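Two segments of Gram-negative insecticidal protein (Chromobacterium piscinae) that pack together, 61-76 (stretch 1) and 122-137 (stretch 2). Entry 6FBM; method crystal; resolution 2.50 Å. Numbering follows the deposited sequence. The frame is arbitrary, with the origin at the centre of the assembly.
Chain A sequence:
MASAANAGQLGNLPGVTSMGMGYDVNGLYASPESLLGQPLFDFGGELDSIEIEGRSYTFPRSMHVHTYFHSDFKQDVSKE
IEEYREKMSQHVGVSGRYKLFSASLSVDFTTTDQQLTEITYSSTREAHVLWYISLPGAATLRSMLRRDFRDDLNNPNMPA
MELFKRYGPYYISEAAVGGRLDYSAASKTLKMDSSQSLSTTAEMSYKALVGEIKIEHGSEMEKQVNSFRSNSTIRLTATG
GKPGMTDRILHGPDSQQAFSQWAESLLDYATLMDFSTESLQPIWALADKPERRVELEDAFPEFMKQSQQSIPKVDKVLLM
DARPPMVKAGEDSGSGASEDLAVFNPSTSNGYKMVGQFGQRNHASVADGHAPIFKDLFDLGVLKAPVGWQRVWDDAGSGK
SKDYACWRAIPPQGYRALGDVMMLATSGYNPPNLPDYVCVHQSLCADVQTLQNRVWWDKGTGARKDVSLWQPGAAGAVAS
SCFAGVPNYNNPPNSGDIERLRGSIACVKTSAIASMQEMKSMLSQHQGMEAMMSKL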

# COMPACT_ATOMS: atom_id res chain seq x y z
N ARG A 61 1.67 15.06 -28.91
CA ARG A 61 1.96 16.41 -29.43
C ARG A 61 0.87 16.93 -30.35
O ARG A 61 0.61 18.13 -30.33
CB ARG A 61 3.27 16.44 -30.20
CG ARG A 61 4.40 17.08 -29.42
CD ARG A 61 5.75 16.83 -30.11
NE ARG A 61 6.80 16.76 -29.10
CZ ARG A 61 7.26 17.79 -28.38
NH1 ARG A 61 6.88 19.04 -28.64
NH2 ARG A 61 8.21 17.57 -27.45
N SER A 62 0.26 16.05 -31.12
CA SER A 62 -0.81 16.45 -32.00
C SER A 62 -2.08 16.92 -31.30
O SER A 62 -2.93 17.54 -31.95
CB SER A 62 -1.16 15.29 -32.97
OG SER A 62 -1.47 14.09 -32.25
N MET A 63 -2.24 16.65 -30.00
CA MET A 63 -3.41 17.15 -29.27
C MET A 63 -3.01 18.39 -28.55
O MET A 63 -1.81 18.62 -28.30
CB MET A 63 -3.93 16.13 -28.27
CG MET A 63 -4.21 14.77 -28.88
SD MET A 63 -4.99 13.66 -27.69
CE MET A 63 -5.02 12.13 -28.65
N HIS A 64 -4.01 19.20 -28.24
CA HIS A 64 -3.82 20.42 -27.47
C HIS A 64 -4.57 20.25 -26.15
O HIS A 64 -5.69 19.75 -26.12
CB HIS A 64 -4.37 21.62 -28.21
CG HIS A 64 -3.45 22.16 -29.26
ND1 HIS A 64 -3.60 23.42 -29.81
CD2 HIS A 64 -2.36 21.62 -29.87
CE1 HIS A 64 -2.65 23.62 -30.71
NE2 HIS A 64 -1.90 22.54 -30.77
N VAL A 65 -3.94 20.74 -25.09
CA VAL A 65 -4.51 20.69 -23.77
C VAL A 65 -4.63 22.10 -23.27
O VAL A 65 -3.67 22.87 -23.32
CB VAL A 65 -3.62 19.88 -22.82
CG1 VAL A 65 -4.16 19.93 -21.40
CG2 VAL A 65 -3.52 18.43 -23.30
N HIS A 66 -5.82 22.41 -22.78
CA HIS A 66 -6.12 23.68 -22.12
C HIS A 66 -6.61 23.40 -20.72
O HIS A 66 -7.70 22.88 -20.55
CB HIS A 66 -7.19 24.45 -22.93
CG HIS A 66 -6.64 25.11 -24.14
ND1 HIS A 66 -6.55 24.46 -25.36
CD2 HIS A 66 -6.03 26.31 -24.31
CE1 HIS A 66 -5.93 25.24 -26.23
NE2 HIS A 66 -5.62 26.37 -25.62
N THR A 67 -5.82 23.73 -19.72
CA THR A 67 -6.26 23.54 -18.33
C THR A 67 -7.18 24.68 -17.99
O THR A 67 -6.91 25.81 -18.36
CB THR A 67 -5.09 23.46 -17.32
OG1 THR A 67 -4.50 24.74 -17.18
CG2 THR A 67 -4.08 22.46 -17.77
N TYR A 68 -8.29 24.38 -17.32
CA TYR A 68 -9.18 25.40 -16.78
C TYR A 68 -9.91 24.76 -15.60
O TYR A 68 -10.92 24.10 -15.76
CB TYR A 68 -10.12 26.01 -17.84
CG TYR A 68 -10.98 27.17 -17.34
CD1 TYR A 68 -10.64 27.91 -16.16
CD2 TYR A 68 -12.15 27.54 -18.02
CE1 TYR A 68 -11.44 28.93 -15.69
CE2 TYR A 68 -12.96 28.57 -17.56
CZ TYR A 68 -12.61 29.27 -16.40
OH TYR A 68 -13.40 30.30 -15.93
N PHE A 69 -9.38 24.93 -14.40
CA PHE A 69 -9.99 24.35 -13.23
C PHE A 69 -11.22 25.18 -12.85
O PHE A 69 -11.09 26.21 -12.21
CB PHE A 69 -8.97 24.29 -12.09
CG PHE A 69 -9.46 23.56 -10.87
CD1 PHE A 69 -10.43 24.13 -10.04
CD2 PHE A 69 -8.99 22.27 -10.56
CE1 PHE A 69 -10.93 23.45 -8.94
CE2 PHE A 69 -9.53 21.58 -9.48
CZ PHE A 69 -10.48 22.17 -8.66
N HIS A 70 -12.40 24.73 -13.27
CA HIS A 70 -13.65 25.43 -12.96
C HIS A 70 -14.89 24.55 -13.12
O HIS A 70 -14.81 23.45 -13.68
CB HIS A 70 -13.78 26.73 -13.79
CG HIS A 70 -14.29 26.49 -15.17
ND1 HIS A 70 -13.68 25.63 -16.05
CD2 HIS A 70 -15.46 26.85 -15.75
CE1 HIS A 70 -14.39 25.55 -17.16
NE2 HIS A 70 -15.47 26.30 -17.01
N SER A 71 -16.02 25.08 -12.64
CA SER A 71 -17.34 24.42 -12.65
C SER A 71 -18.28 25.07 -13.67
O SER A 71 -18.53 26.26 -13.59
CB SER A 71 -17.97 24.49 -11.27
OG SER A 71 -17.36 23.55 -10.42
N ASP A 72 -18.78 24.27 -14.61
CA ASP A 72 -19.86 24.70 -15.53
C ASP A 72 -21.13 24.13 -14.95
O ASP A 72 -21.24 22.93 -14.66
CB ASP A 72 -19.64 24.21 -16.98
CG ASP A 72 -18.56 25.04 -17.73
OD1 ASP A 72 -18.54 26.27 -17.49
OD2 ASP A 72 -17.75 24.47 -18.55
N PHE A 73 -22.12 24.99 -14.79
CA PHE A 73 -23.43 24.60 -14.31
C PHE A 73 -24.42 24.71 -15.47
O PHE A 73 -24.48 25.72 -16.13
CB PHE A 73 -23.83 25.51 -13.17
CG PHE A 73 -25.10 25.12 -12.52
CD1 PHE A 73 -25.10 24.15 -11.52
CD2 PHE A 73 -26.31 25.72 -12.90
CE1 PHE A 73 -26.29 23.77 -10.92
CE2 PHE A 73 -27.50 25.35 -12.30
CZ PHE A 73 -27.50 24.37 -11.32
N LYS A 74 -25.19 23.66 -15.71
CA LYS A 74 -26.11 23.63 -16.85
C LYS A 74 -27.41 22.99 -16.43
O LYS A 74 -27.39 22.01 -15.69
CB LYS A 74 -25.55 22.81 -17.99
CG LYS A 74 -24.67 23.59 -18.95
CD LYS A 74 -24.05 22.73 -20.05
CE LYS A 74 -22.64 22.15 -19.80
NZ LYS A 74 -21.58 22.50 -20.79
N GLN A 75 -28.52 23.52 -16.92
CA GLN A 75 -29.84 22.90 -16.73
C GLN A 75 -30.59 22.78 -18.04
O GLN A 75 -30.69 23.73 -18.80
CB GLN A 75 -30.67 23.71 -15.76
CG GLN A 75 -30.16 23.64 -14.32
CD GLN A 75 -31.12 24.29 -13.37
OE1 GLN A 75 -31.41 25.48 -13.50
NE2 GLN A 75 -31.63 23.52 -12.41
N ASP A 76 -31.13 21.60 -18.29
CA ASP A 76 -32.12 21.41 -19.34
C ASP A 76 -33.39 21.00 -18.64
O ASP A 76 -33.42 19.99 -17.97
CB ASP A 76 -31.69 20.33 -20.32
CG ASP A 76 -30.37 20.67 -21.00
OD1 ASP A 76 -30.22 21.82 -21.50
OD2 ASP A 76 -29.50 19.78 -21.01
N SER A 122 -36.01 17.50 -15.61
CA SER A 122 -34.87 18.40 -15.42
C SER A 122 -33.59 17.59 -15.34
O SER A 122 -33.53 16.54 -14.69
CB SER A 122 -35.04 19.24 -14.15
OG SER A 122 -35.22 18.42 -13.00
N SER A 123 -32.56 18.10 -16.00
CA SER A 123 -31.19 17.64 -15.79
C SER A 123 -30.40 18.82 -15.28
O SER A 123 -30.24 19.81 -15.99
CB SER A 123 -30.60 17.12 -17.09
OG SER A 123 -29.18 16.97 -17.01
N THR A 124 -29.93 18.72 -14.04
CA THR A 124 -29.11 19.76 -13.46
C THR A 124 -27.70 19.17 -13.36
O THR A 124 -27.48 18.27 -12.56
CB THR A 124 -29.67 20.17 -12.11
OG1 THR A 124 -30.93 20.81 -12.31
CG2 THR A 124 -28.74 21.13 -11.42
N ARG A 125 -26.78 19.70 -14.18
CA ARG A 125 -25.44 19.14 -14.34
C ARG A 125 -24.39 20.13 -13.86
O ARG A 125 -24.39 21.30 -14.23
CB ARG A 125 -25.13 18.76 -15.78
CG ARG A 125 -26.21 17.92 -16.45
CD ARG A 125 -25.74 17.24 -17.74
NE ARG A 125 -25.49 18.20 -18.81
CZ ARG A 125 -26.45 18.80 -19.51
NH1 ARG A 125 -27.77 18.54 -19.30
NH2 ARG A 125 -26.10 19.69 -20.44
N GLU A 126 -23.51 19.63 -13.01
CA GLU A 126 -22.39 20.41 -12.56
C GLU A 126 -21.16 19.71 -13.04
O GLU A 126 -20.83 18.62 -12.57
CB GLU A 126 -22.39 20.55 -11.05
CG GLU A 126 -21.31 21.50 -10.59
CD GLU A 126 -21.33 21.72 -9.12
OE1 GLU A 126 -21.42 22.90 -8.76
OE2 GLU A 126 -21.25 20.74 -8.34
N ALA A 127 -20.48 20.34 -13.98
CA ALA A 127 -19.32 19.76 -14.63
C ALA A 127 -18.07 20.38 -14.00
O ALA A 127 -17.90 21.60 -14.01
CB ALA A 127 -19.36 20.03 -16.13
N HIS A 128 -17.23 19.52 -13.41
CA HIS A 128 -16.00 19.97 -12.77
C HIS A 128 -14.88 19.73 -13.77
O HIS A 128 -14.29 18.67 -13.80
CB HIS A 128 -15.79 19.22 -11.47
CG HIS A 128 -16.81 19.57 -10.42
ND1 HIS A 128 -16.46 20.19 -9.23
CD2 HIS A 128 -18.15 19.43 -10.39
CE1 HIS A 128 -17.55 20.40 -8.52
NE2 HIS A 128 -18.59 19.95 -9.19
N VAL A 129 -14.60 20.73 -14.59
CA VAL A 129 -13.62 20.60 -15.65
C VAL A 129 -12.24 20.80 -15.07
O VAL A 129 -12.02 21.75 -14.33
CB VAL A 129 -13.81 21.67 -16.76
CG1 VAL A 129 -12.77 21.51 -17.87
CG2 VAL A 129 -15.24 21.62 -17.33
N LEU A 130 -11.33 19.89 -15.37
CA LEU A 130 -9.92 20.09 -15.07
C LEU A 130 -9.21 20.63 -16.32
O LEU A 130 -8.46 21.59 -16.24
CB LEU A 130 -9.30 18.77 -14.58
CG LEU A 130 -10.04 18.14 -13.39
CD1 LEU A 130 -9.50 16.76 -13.13
CD2 LEU A 130 -9.97 18.98 -12.13
N TRP A 131 -9.42 19.99 -17.46
CA TRP A 131 -8.87 20.47 -18.72
C TRP A 131 -9.72 20.05 -19.89
O TRP A 131 -10.60 19.19 -19.76
CB TRP A 131 -7.44 19.97 -18.92
CG TRP A 131 -7.28 18.53 -18.72
CD1 TRP A 131 -7.47 17.58 -19.65
CD2 TRP A 131 -6.87 17.87 -17.52
NE1 TRP A 131 -7.18 16.32 -19.11
CE2 TRP A 131 -6.77 16.50 -17.82
CE3 TRP A 131 -6.49 18.32 -16.26
CZ2 TRP A 131 -6.42 15.56 -16.86
CZ3 TRP A 131 -6.13 17.40 -15.32
CH2 TRP A 131 -6.09 16.04 -15.61
N TYR A 132 -9.46 20.68 -21.03
CA TYR A 132 -10.01 20.30 -22.30
C TYR A 132 -8.88 19.69 -23.10
O TYR A 132 -7.72 20.10 -22.98
CB TYR A 132 -10.59 21.51 -23.04
CG TYR A 132 -11.63 22.31 -22.26
CD1 TYR A 132 -12.98 21.94 -22.31
CD2 TYR A 132 -11.29 23.45 -21.52
CE1 TYR A 132 -13.96 22.66 -21.62
CE2 TYR A 132 -12.27 24.18 -20.83
CZ TYR A 132 -13.61 23.78 -20.87
OH TYR A 132 -14.63 24.47 -20.19
N ILE A 133 -9.20 18.67 -23.88
CA ILE A 133 -8.27 18.14 -24.86
C ILE A 133 -8.97 18.38 -26.19
O ILE A 133 -10.20 18.21 -26.28
CB ILE A 133 -7.96 16.64 -24.71
CG1 ILE A 133 -7.73 16.29 -23.23
CG2 ILE A 133 -6.76 16.28 -25.56
CD1 ILE A 133 -7.53 14.83 -22.95
N SER A 134 -8.21 18.80 -27.19
CA SER A 134 -8.78 19.03 -28.52
C SER A 134 -7.84 18.52 -29.58
O SER A 134 -6.64 18.48 -29.40
CB SER A 134 -9.07 20.51 -28.72
OG SER A 134 -7.89 21.27 -28.56
N LEU A 135 -8.45 18.06 -30.67
CA LEU A 135 -7.74 17.53 -31.82
C LEU A 135 -7.62 18.59 -32.92
O LEU A 135 -8.31 19.62 -32.88
CB LEU A 135 -8.51 16.34 -32.39
CG LEU A 135 -8.68 15.15 -31.44
CD1 LEU A 135 -9.36 14.02 -32.18
CD2 LEU A 135 -7.34 14.67 -30.91
N PRO A 136 -6.76 18.32 -33.91
CA PRO A 136 -6.77 19.09 -35.14
C PRO A 136 -8.11 19.01 -35.88
O PRO A 136 -8.97 18.15 -35.59
CB PRO A 136 -5.69 18.40 -35.98
CG PRO A 136 -4.76 17.82 -35.01
CD PRO A 136 -5.72 17.27 -33.98
N GLY A 137 -8.27 19.92 -36.83
CA GLY A 137 -9.43 19.95 -37.72
C GLY A 137 -9.43 18.76 -38.64
O GLY A 137 -8.40 18.12 -38.82
O HOH W 1 -7.86 22.08 -25.61

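Two antiparallel strands are usually pictured as a uniform ladder, yet long pairings often survive a local fault in register, and this segment pair of a Gram-negative insecticidal protein illustrates how. Stretch 1 runs as a strand from His-64 to Asp-76, while stretch 2 pairs with it along its length but turns a corner at Leu-130. The strand directions before and after that corner each make an angle of 163° with stretch 1, and together the two stretches bury 1395 Å².

At the start of stretch 2 the ladder is regular. Ser-123 and Asp-76 form a hydrogen-bonded pair, with Ser-123 N donating to Asp-76 O at 2.9 Å and Asp-76 N returning to Ser-123 O at 3.0 Å. Thr-124 follows as a non-hydrogen-bonded pair with Gln-75, so its backbone makes no such exchange; here the side chains make the link instead, Gln-75 NE2 donating to Thr-124 OG1 at 2.8 Å. On the same face, Thr-124 CG2 lies 3.5 Å from Phe-73 CZ.

Arg-125 sits on the other face. Its backbone pairs with Lys-74, Arg-125 N to Lys-74 O at 2.8 Å, while its side chain reaches diagonally to Asp-76. There Arg-125 NH1 meets Asp-76 OD2 at 2.7 Å in a salt bridge that is also a nearly linear hydrogen bond, the carboxylate lying at the edge of the guanidinium, where its N-H groups point. Arg-125 NH1 also donates to Ser-123 OG at 3.1 Å, and Lys-74 CB covers one face of the guanidinium, so charge and aliphatic packing are served by different sides of a planar group.

Glu-126 and His-128 flank Ala-127 in sequence but share the opposite face of the sheet from it. His-128 NE2 donates to Glu-126 OE2 at 2.9 Å, and Ser-71 OG lies over one face of the His-128 ring. Ala-127 itself holds Asp-72 through its backbone, Ala-127 N to Asp-72 O at 2.8 Å.

The fault comes next. Val-129 still pairs with His-70, but between this pair and that of Trp-131 with Thr-67 the register shifts by one, a beta bulge that places the extra residue in stretch 1. Val-129 O accepts from His-70 N at 3.2 Å, and Leu-130 O from Tyr-68 N at 3.0 Å, so bonding continues through the irregularity. The bulge is also braced within stretch 1, where His-70 ND1 donates to Tyr-68 O at 3.2 Å. Leu-130 CD2 packs 3.7 Å from Phe-69 CE2.

Beyond the corner the ladder resumes. Trp-131 CB approaches Val-65 CG1 at 4.1 Å, and Tyr-132 N bonds to His-66 O at 2.9 Å. The Tyr-132 ring extends back across the bulge, bringing Tyr-132 OH to 3.2 Å from His-70 CE1. Ile-133 CG2 meets Met-63 SD at 3.8 Å. Ser-134 N bonds to His-64 O at 2.9 Å, and a water joins Ser-134 OG, His-64 O and His-66 ND1. Leu-135 CD2 closes the apolar contacts, 3.7 Å from Met-63 CG.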